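Local coordinates for CDP-4-keto-6-deoxy-D-glucose-3-dehydrase (Yersinia pseudotuberculosis, PDB 3BB8) that removes the C-3 hydroxyl of CDP-4-keto-6-deoxy-D-glucose with a vitamin B6-derived cofactor, a step towards the 3,6-dideoxy sugars of lipopolysaccharide, at the interface of chains A and B. Residues are numbered along the deposited sequence; one frame, centred on the assembly and turned at random. Chains: chain A/B, CDP-4-keto-6-deoxy-D-glucose-3-dehydrase.

Contact 1 lies about 21 Å from contact 3 and about 30 Å from contact 2, measured between the centres of their C-alpha atoms; contacts 2 and 3 are also about 30 Å apart. They have no residue in common but draw on adjoining stretches of sequence: 56-58 (contact 3) with 59 (contact 1), 223 and 225 (contact 3) with 226 (contact 1), 281-283 (contact 2) with 288 and 290 (contact 1). In the copies given, these stretches come from opposite chains, so each subunit links one patch to the two-fold twin of another, spreading the dimer contact from the cofactor pocket to its flanks.

Contact 1: the interface of chains A and B. Residues chain A 85, 87, 217, 226; chain B 59, 247, 288, 290.
The phenol ring of A:Tyr217 receives the edge of the B:Trp247 indole on one face, the apolar centre of a cofactor-site interface in this DegT/DnrJ/EryC1-family, aspartate aminotransferase-fold enzyme. An 88° angle between planes and a centroid separation of 5.4 Å define the edge-to-face pair, with B:Trp247 CH2 3.8 Å from A:Tyr217 CE1. A:Tyr217 holds CG anti to its backbone N (chi1 -174°), directing the ring across the boundary. On its other side the methyl CG2 of B:Thr59 lies 4.1 Å from A:Tyr217 CE1. B:Trp247 and A:Ser87 are both pyridoxal phosphate-binding positions, so the indole probably completes the pocket of the opposite subunit. Next to it, the CB of B:Asn288 faces both serine hydroxyls, 3.4 Å from A:Ser85 OG and from A:Ser87 OG. A:Ser85 OG donates a 2.8 Å hydrogen bond to the backbone O of B:Asn288, in the carbonyl plane and on a lone pair. At the polar rim, B:Lys290 bends at chi3 and chi4 to place NZ 2.7 Å from A:Glu226 OE2. This salt bridge uses the syn side of the carboxylate but stands 33° out of its plane. The carboxyl carbon CD of A:Glu226 also sits in plane at the A:Tyr217 ring edge.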
loop_
_atom_site.group_PDB
_atom_site.type_symbol
_atom_site.label_atom_id
_atom_site.label_comp_id
_atom_site.label_asym_id
_atom_site.label_seq_id
_atom_site.Cartn_x
_atom_site.Cartn_y
_atom_site.Cartn_z
ATOM N N SER A 85 3.775 2.700 3.098
ATOM C CA SER A 85 5.216 2.596 3.169
ATOM C C SER A 85 5.847 3.889 2.698
ATOM O O SER A 85 5.163 4.779 2.197
ATOM C CB SER A 85 5.689 1.465 2.238
ATOM O OG SER A 85 5.360 1.756 0.880
ATOM N N SER A 87 7.779 4.064 0.190
ATOM C CA SER A 87 7.653 4.028 -1.268
ATOM C C SER A 87 6.261 4.543 -1.668
ATOM O O SER A 87 6.111 5.289 -2.626
ATOM C CB SER A 87 7.843 2.600 -1.796
ATOM O OG SER A 87 9.106 2.064 -1.435
ATOM N N TYR A 217 9.587 1.552 7.817
ATOM C CA TYR A 217 10.054 0.183 7.634
ATOM C C TYR A 217 10.983 -0.041 8.858
ATOM O O TYR A 217 11.575 0.909 9.368
ATOM C CB TYR A 217 10.829 0.093 6.312
ATOM C CG TYR A 217 11.252 -1.302 5.942
ATOM C CD1 TYR A 217 10.306 -2.274 5.632
ATOM C CD2 TYR A 217 12.594 -1.674 5.969
ATOM C CE1 TYR A 217 10.678 -3.579 5.366
ATOM C CE2 TYR A 217 12.977 -2.977 5.702
ATOM C CZ TYR A 217 12.013 -3.923 5.406
ATOM O OH TYR A 217 12.380 -5.226 5.167
ATOM N N GLU A 226 5.440 -1.894 8.532
ATOM C CA GLU A 226 5.378 -1.368 7.176
ATOM C C GLU A 226 4.494 -0.138 7.341
ATOM O O GLU A 226 3.465 -0.206 8.016
ATOM C CB GLU A 226 4.727 -2.357 6.209
ATOM C CG GLU A 226 5.523 -3.631 5.971
ATOM C CD GLU A 226 6.654 -3.479 4.955
ATOM O OE1 GLU A 226 6.925 -2.349 4.483
ATOM O OE2 GLU A 226 7.276 -4.511 4.632
ATOM N N THR B 59 6.946 -6.798 10.390
ATOM C CA THR B 59 6.725 -7.101 8.981
ATOM C C THR B 59 6.105 -8.493 8.904
ATOM O O THR B 59 5.955 -9.172 9.920
ATOM C CB THR B 59 8.070 -7.108 8.230
ATOM O OG1 THR B 59 8.973 -8.018 8.869
ATOM C CG2 THR B 59 8.682 -5.715 8.223
ATOM N N TRP B 247 9.733 -3.591 -3.899
ATOM C CA TRP B 247 10.681 -2.613 -4.439
ATOM C C TRP B 247 11.159 -2.921 -5.848
ATOM O O TRP B 247 12.045 -2.241 -6.374
ATOM C CB TRP B 247 11.889 -2.481 -3.508
ATOM C CG TRP B 247 11.541 -2.092 -2.089
ATOM C CD1 TRP B 247 11.165 -0.854 -1.644
ATOM C CD2 TRP B 247 11.533 -2.951 -0.936
ATOM N NE1 TRP B 247 10.929 -0.890 -0.286
ATOM C CE2 TRP B 247 11.142 -2.162 0.173
ATOM C CE3 TRP B 247 11.821 -4.310 -0.732
ATOM C CZ2 TRP B 247 11.030 -2.687 1.472
ATOM C CZ3 TRP B 247 11.714 -4.838 0.565
ATOM C CH2 TRP B 247 11.320 -4.022 1.651
ATOM N N ASN B 288 6.273 -0.641 -2.897
ATOM C CA ASN B 288 6.407 -1.345 -1.633
ATOM C C ASN B 288 4.968 -1.422 -1.180
ATOM O O ASN B 288 4.432 -0.487 -0.589
ATOM C CB ASN B 288 7.238 -0.625 -0.579
ATOM C CG ASN B 288 7.339 -1.437 0.714
ATOM O OD1 ASN B 288 8.007 -1.039 1.671
ATOM N ND2 ASN B 288 6.662 -2.589 0.744
ATOM N N LYS B 290 3.582 -4.036 0.794
ATOM C CA LYS B 290 3.504 -5.143 1.737
ATOM C C LYS B 290 2.716 -4.733 2.973
ATOM O O LYS B 290 2.515 -3.542 3.228
ATOM C CB LYS B 290 4.912 -5.605 2.145
ATOM C CG LYS B 290 5.673 -6.295 1.026
ATOM C CD LYS B 290 7.003 -6.888 1.502
ATOM C CE LYS B 290 8.163 -5.917 1.316
ATOM N NZ LYS B 290 8.004 -4.645 2.079
#

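Contact 2: the interface of chains A and B. Residues chain A 272, 281-283; chain B 384-386.
Two side-chain turns on chain B meet A:Tyr282: B:Gln384 bends at chi2 (-76°), carrying its amide to the A:Tyr282 backbone N, while B:Tyr386 places CG between its own N and carbonyl carbon, a chi1 of 84° that carries the ring alongside A:Tyr282, where B:Tyr386 CD1 lies 3.3 Å from A:Tyr282 CB. The backbone N of B:Tyr386 donates to the A:Tyr282 carbonyl O at 2.8 Å, within the carbonyl plane. That same oxygen lies in plane at the edge of the B:Tyr386 ring. B:Gln384 NE2 is modelled 2.8 Å from A:Tyr282 N; both would be donors, so the amide is probably flipped, which would give its oxygen this hydrogen bond. The amide sits between two apolar groups. On one side both A:Leu272 methyls lie 3.8 Å from the atom modelled as B:Gln384 OE1; on the other, A:Tyr282 CD2 is 3.7 Å from the B:Gln384 amide carbon CD, with ring and amide planes 61° apart. Farther along, A:Thr281 CG2 touches B:Pro385 CG at 3.9 Å, their side chains crossing nearly perpendicularly. The backbone bond and the amide contact tie the 281-283 stretch of one subunit to the 3-10 turn 385-387 of its neighbour, probably steadying the dimer away from the cofactor-site patch.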
loop_
_atom_site.group_PDB
_atom_site.type_symbol
_atom_site.label_atom_id
_atom_site.label_comp_id
_atom_site.label_asym_id
_atom_site.label_seq_id
_atom_site.Cartn_x
_atom_site.Cartn_y
_atom_site.Cartn_z
ATOM N N LEU A 272 -22.687 12.667 -13.721
ATOM C CA LEU A 272 -23.357 11.813 -12.753
ATOM C C LEU A 272 -24.723 12.395 -12.426
ATOM O O LEU A 272 -24.905 13.616 -12.429
ATOM C CB LEU A 272 -22.535 11.707 -11.461
ATOM C CG LEU A 272 -21.217 10.930 -11.486
ATOM C CD1 LEU A 272 -20.550 11.019 -10.117
ATOM C CD2 LEU A 272 -21.477 9.475 -11.874
ATOM N N THR A 281 -18.069 9.372 -5.637
ATOM C CA THR A 281 -17.787 10.360 -6.675
ATOM C C THR A 281 -16.255 10.457 -6.699
ATOM O O THR A 281 -15.621 10.790 -5.696
ATOM C CB THR A 281 -18.404 11.719 -6.330
ATOM O OG1 THR A 281 -19.818 11.558 -6.193
ATOM C CG2 THR A 281 -18.115 12.743 -7.433
ATOM N N TYR A 282 -15.665 10.161 -7.849
ATOM C CA TYR A 282 -14.212 10.136 -7.963
ATOM C C TYR A 282 -13.573 11.252 -8.787
ATOM O O TYR A 282 -13.774 11.351 -9.994
ATOM C CB TYR A 282 -13.827 8.759 -8.502
ATOM C CG TYR A 282 -14.388 7.655 -7.631
ATOM C CD1 TYR A 282 -13.749 7.288 -6.449
ATOM C CD2 TYR A 282 -15.592 7.016 -7.960
ATOM C CE1 TYR A 282 -14.290 6.310 -5.608
ATOM C CE2 TYR A 282 -16.137 6.041 -7.131
ATOM C CZ TYR A 282 -15.479 5.689 -5.955
ATOM O OH TYR A 282 -16.000 4.716 -5.135
ATOM N N SER A 283 -12.775 12.067 -8.113
ATOM C CA SER A 283 -12.092 13.204 -8.725
ATOM C C SER A 283 -10.663 12.935 -9.175
ATOM O O SER A 283 -10.055 13.786 -9.822
ATOM C CB SER A 283 -12.059 14.358 -7.739
ATOM O OG SER A 283 -11.411 13.953 -6.541
ATOM N N GLN B 384 -17.716 9.641 -14.500
ATOM C CA GLN B 384 -17.138 10.111 -13.246
ATOM C C GLN B 384 -16.253 11.309 -13.569
ATOM O O GLN B 384 -15.648 11.370 -14.634
ATOM C CB GLN B 384 -16.312 9.000 -12.593
ATOM C CG GLN B 384 -17.149 7.916 -11.929
ATOM C CD GLN B 384 -17.739 8.369 -10.607
ATOM O OE1 GLN B 384 -18.602 7.704 -10.034
ATOM N NE2 GLN B 384 -17.264 9.489 -10.109
ATOM N N PRO B 385 -16.175 12.285 -12.658
ATOM C CA PRO B 385 -15.332 13.444 -12.946
ATOM C C PRO B 385 -13.886 13.133 -13.329
ATOM O O PRO B 385 -13.388 13.713 -14.297
ATOM C CB PRO B 385 -15.449 14.304 -11.680
ATOM C CG PRO B 385 -15.948 13.377 -10.637
ATOM C CD PRO B 385 -16.872 12.437 -11.375
ATOM N N TYR B 386 -13.211 12.219 -12.622
ATOM C CA TYR B 386 -11.809 11.931 -12.970
ATOM C C TYR B 386 -11.644 11.318 -14.348
ATOM O O TYR B 386 -10.525 11.185 -14.838
ATOM C CB TYR B 386 -11.111 11.034 -11.922
ATOM C CG TYR B 386 -11.308 9.518 -12.056
ATOM C CD1 TYR B 386 -12.456 8.887 -11.554
ATOM C CD2 TYR B 386 -10.314 8.715 -12.623
ATOM C CE1 TYR B 386 -12.605 7.486 -11.603
ATOM C CE2 TYR B 386 -10.450 7.310 -12.682
ATOM C CZ TYR B 386 -11.596 6.707 -12.167
ATOM O OH TYR B 386 -11.729 5.334 -12.219
#

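Contact 3: the interface of chains A and B. Residues chain A 56-58; chain B 39, 41, 49, 223, 225, 298.
Positive phi angles occur at A:Gly56 (69°), A:Leu58 (72°) and B:Gly225 (94°), where the segment after helix 43-55 of A meets B, in this DegT/DnrJ/EryC1-family, aspartate aminotransferase-fold dimer. The unusual phi at a leucine presents the A:Leu58 side chain to a pocket of several B segments. The CB of A:Leu58 rests 3.4 Å from the B:Gly225 CA, a close approach made where the partner has no side chain. The two methyls then diverge. A:Leu58 CD1 meets the aliphatic CD of B:Lys39 at 3.7 Å, the B:Thr223 methyl CG2 at 3.8 Å and the B:Cys298 thiol sulfur SG at 4.0 Å. A:Leu58 CD2 instead lies 4.0 Å from B:Met49 CE, with the two side chains roughly at right angles. B:Thr223 turns its hydroxyl anti to its own N, leaving CG2 to face A:Leu58; that hydroxyl, B:Thr223 OG1, accepts a 2.7 Å hydrogen bond from B:Gly225 N. The bond is nearly straight and probably holds B:Gly225 in place against A:Leu58. B:Lys39 extends along its chain and bends at chi4, carrying its terminal amine NZ toward the carbonyl and indole of A:Trp57; B:Lys39 NZ comes to 3.6 Å from A:Trp57 O. Beside this, B:Ile41 brings its terminal CD1 to 3.7 Å from A:Gly56 CA, packing against bare backbone.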
loop_
_atom_site.group_PDB
_atom_site.type_symbol
_atom_site.label_atom_id
_atom_site.label_comp_id
_atom_site.label_asym_id
_atom_site.label_seq_id
_atom_site.Cartn_x
_atom_site.Cartn_y
_atom_site.Cartn_z
ATOM N N GLY A 56 -10.876 -3.238 18.024
ATOM C CA GLY A 56 -11.681 -3.916 17.025
ATOM C C GLY A 56 -12.111 -3.022 15.879
ATOM O O GLY A 56 -12.983 -3.397 15.101
ATOM N N TRP A 57 -11.513 -1.837 15.782
ATOM C CA TRP A 57 -11.826 -0.892 14.712
ATOM C C TRP A 57 -11.082 -1.275 13.437
ATOM O O TRP A 57 -11.649 -1.242 12.341
ATOM C CB TRP A 57 -11.385 0.523 15.093
ATOM C CG TRP A 57 -11.733 1.565 14.061
ATOM C CD1 TRP A 57 -10.923 2.569 13.603
ATOM C CD2 TRP A 57 -12.993 1.734 13.395
ATOM N NE1 TRP A 57 -11.600 3.353 12.699
ATOM C CE2 TRP A 57 -12.872 2.865 12.552
ATOM C CE3 TRP A 57 -14.214 1.041 13.429
ATOM C CZ2 TRP A 57 -13.926 3.321 11.751
ATOM C CZ3 TRP A 57 -15.264 1.493 12.631
ATOM C CH2 TRP A 57 -15.110 2.625 11.804
ATOM N N LEU A 58 -9.809 -1.642 13.602
ATOM C CA LEU A 58 -8.940 -2.076 12.505
ATOM C C LEU A 58 -8.462 -1.003 11.516
ATOM O O LEU A 58 -7.252 -0.829 11.336
ATOM C CB LEU A 58 -9.621 -3.212 11.734
ATOM C CG LEU A 58 -10.217 -4.327 12.605
ATOM C CD1 LEU A 58 -10.633 -5.492 11.731
ATOM C CD2 LEU A 58 -9.201 -4.792 13.630
ATOM N N LYS B 39 -17.850 -5.725 9.304
ATOM C CA LYS B 39 -17.013 -6.830 9.718
ATOM C C LYS B 39 -17.655 -7.579 10.871
ATOM O O LYS B 39 -18.432 -7.022 11.640
ATOM C CB LYS B 39 -15.632 -6.328 10.144
ATOM C CG LYS B 39 -15.653 -5.413 11.347
ATOM C CD LYS B 39 -14.252 -4.961 11.702
ATOM C CE LYS B 39 -14.286 -3.693 12.522
ATOM N NZ LYS B 39 -14.895 -2.586 11.729
ATOM N N ILE B 41 -16.057 -9.768 13.721
ATOM C CA ILE B 41 -14.856 -10.277 14.378
ATOM C C ILE B 41 -15.111 -10.678 15.828
ATOM O O ILE B 41 -15.884 -10.033 16.535
ATOM C CB ILE B 41 -13.720 -9.233 14.368
ATOM C CG1 ILE B 41 -14.151 -7.986 15.142
ATOM C CG2 ILE B 41 -13.343 -8.892 12.931
ATOM C CD1 ILE B 41 -13.046 -6.972 15.364
ATOM N N MET B 49 -4.180 -11.086 16.925
ATOM C CA MET B 49 -3.585 -9.774 16.705
ATOM C C MET B 49 -2.699 -9.400 17.879
ATOM O O MET B 49 -1.742 -8.639 17.725
ATOM C CB MET B 49 -4.661 -8.711 16.495
ATOM C CG MET B 49 -5.528 -9.002 15.288
ATOM S SD MET B 49 -6.492 -7.597 14.743
ATOM C CE MET B 49 -7.522 -7.291 16.206
ATOM N N THR B 223 -11.836 -9.547 6.880
ATOM C CA THR B 223 -11.015 -8.351 6.938
ATOM C C THR B 223 -9.687 -8.407 7.718
ATOM O O THR B 223 -9.431 -9.325 8.495
ATOM C CB THR B 223 -11.858 -7.194 7.494
ATOM O OG1 THR B 223 -11.102 -5.973 7.451
ATOM C CG2 THR B 223 -12.262 -7.495 8.933
ATOM N N GLY B 225 -8.667 -5.067 8.263
ATOM C CA GLY B 225 -8.751 -3.631 8.475
ATOM C C GLY B 225 -8.485 -3.071 7.082
ATOM O O GLY B 225 -9.369 -2.528 6.413
ATOM N N CYS B 298 -5.129 -11.062 11.909
ATOM C CA CYS B 298 -6.561 -10.830 11.810
ATOM C C CYS B 298 -7.106 -11.654 10.652
ATOM O O CYS B 298 -8.067 -12.406 10.809
ATOM C CB CYS B 298 -6.833 -9.346 11.591
ATOM S SG CYS B 298 -8.552 -8.853 11.824
#